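Local coordinates for avidin-related protein 4/5 (Gallus gallus, PDB 1Y55), which binds biotin with high affinity as a thermostable avidin-family protein, its beta-barrel subunits assembling into a tetramer, at the interface of chains A and B. Sequence-based numbering; all coordinates share one arbitrary frame. Chains: chain A/B, Avidin-related protein 4/5.

The interface of chains A and B. Residues chain A 14, 37-39, 97; chain B 108.
At this two-fold symmetric interface between subunits of the avidin-type homotetramer, B:Trp108, on the 3-10 helix 104-109, reaches across to A:Val37 and extends its indole into the mouth of the neighbouring beta-barrel, a worked example of one subunit completing another's pocket, which helps to join the two subunits. A:Val37, in a loop of chain A, meets it over one face. Its CG2 methyl stands 3.4 Å from CE2 of B:Trp108 and makes CH-pi contacts with both rings, 3.5 Å from the centroid of the five-membered one. That methyl sits displaced toward the rim of the ring system, while CB of the valine lies 3.5 Å from the indole nitrogen NE1. The tryptophan's CG lies between its own backbone N and carbonyl carbon (chi1 69°), and chi2 of -86° turns the indole so that this face meets the valine. Further contacts come at the edge and base: CD2 of A:Leu97 touches CZ3 in the ring plane at 3.8 Å, A:Ala38 passes its backbone along CZ2 and CH2, and CD1 of A:Leu14 reaches CB of B:Trp108 at 3.9 Å. Cutting the indole back to an alanine is likely to leave the CG2 methyl of A:Val37 without its aromatic face and to open a gap between A:Val37 and A:Leu97. As in avidin, this tryptophan caps the biotin site of the adjoining subunit, and the contact thereby probably links tetramer assembly to tight biotin binding.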
# COMPACT_ATOMS: atom_id res chain seq x y z
N LEU A 14 17.40 -1.99 -6.09
CA LEU A 14 17.24 -3.04 -7.08
C LEU A 14 18.21 -2.89 -8.24
O LEU A 14 18.24 -3.75 -9.12
CB LEU A 14 15.80 -3.05 -7.62
CG LEU A 14 14.69 -3.22 -6.60
CD1 LEU A 14 13.31 -3.10 -7.26
CD2 LEU A 14 14.82 -4.53 -5.86
N VAL A 37 14.45 -4.44 -13.28
CA VAL A 37 13.53 -5.57 -13.20
C VAL A 37 12.21 -5.21 -13.87
O VAL A 37 11.80 -4.05 -13.94
CB VAL A 37 13.27 -6.01 -11.73
CG1 VAL A 37 14.56 -6.55 -11.11
CG2 VAL A 37 12.70 -4.86 -10.89
N ALA A 38 11.49 -6.24 -14.31
CA ALA A 38 10.17 -6.05 -14.90
C ALA A 38 9.47 -7.39 -14.93
O ALA A 38 10.08 -8.43 -14.71
CB ALA A 38 10.27 -5.49 -16.31
N ASP A 39 8.18 -7.38 -15.22
CA ASP A 39 7.47 -8.63 -15.46
C ASP A 39 8.12 -9.42 -16.61
O ASP A 39 8.24 -10.65 -16.55
CB ASP A 39 6.01 -8.36 -15.80
CG ASP A 39 5.21 -7.90 -14.61
OD1 ASP A 39 5.40 -8.48 -13.51
OD2 ASP A 39 4.36 -7.00 -14.71
N LEU A 97 2.51 0.14 -8.54
CA LEU A 97 2.66 -0.32 -9.91
C LEU A 97 1.28 -0.81 -10.37
O LEU A 97 0.77 -1.81 -9.85
CB LEU A 97 3.71 -1.43 -9.98
CG LEU A 97 3.80 -2.28 -11.24
CD1 LEU A 97 3.96 -1.49 -12.52
CD2 LEU A 97 4.96 -3.24 -11.11
N TRP B 108 10.37 -7.87 -5.09
CA TRP B 108 9.77 -6.59 -5.43
C TRP B 108 8.36 -6.70 -6.01
O TRP B 108 7.58 -5.77 -5.86
CB TRP B 108 10.65 -5.80 -6.42
CG TRP B 108 10.70 -6.42 -7.79
CD1 TRP B 108 11.54 -7.42 -8.20
CD2 TRP B 108 9.82 -6.15 -8.90
NE1 TRP B 108 11.25 -7.78 -9.50
CE2 TRP B 108 10.20 -7.02 -9.94
CE3 TRP B 108 8.75 -5.27 -9.10
CZ2 TRP B 108 9.56 -7.02 -11.17
CZ3 TRP B 108 8.11 -5.28 -10.32
CH2 TRP B 108 8.52 -6.14 -11.35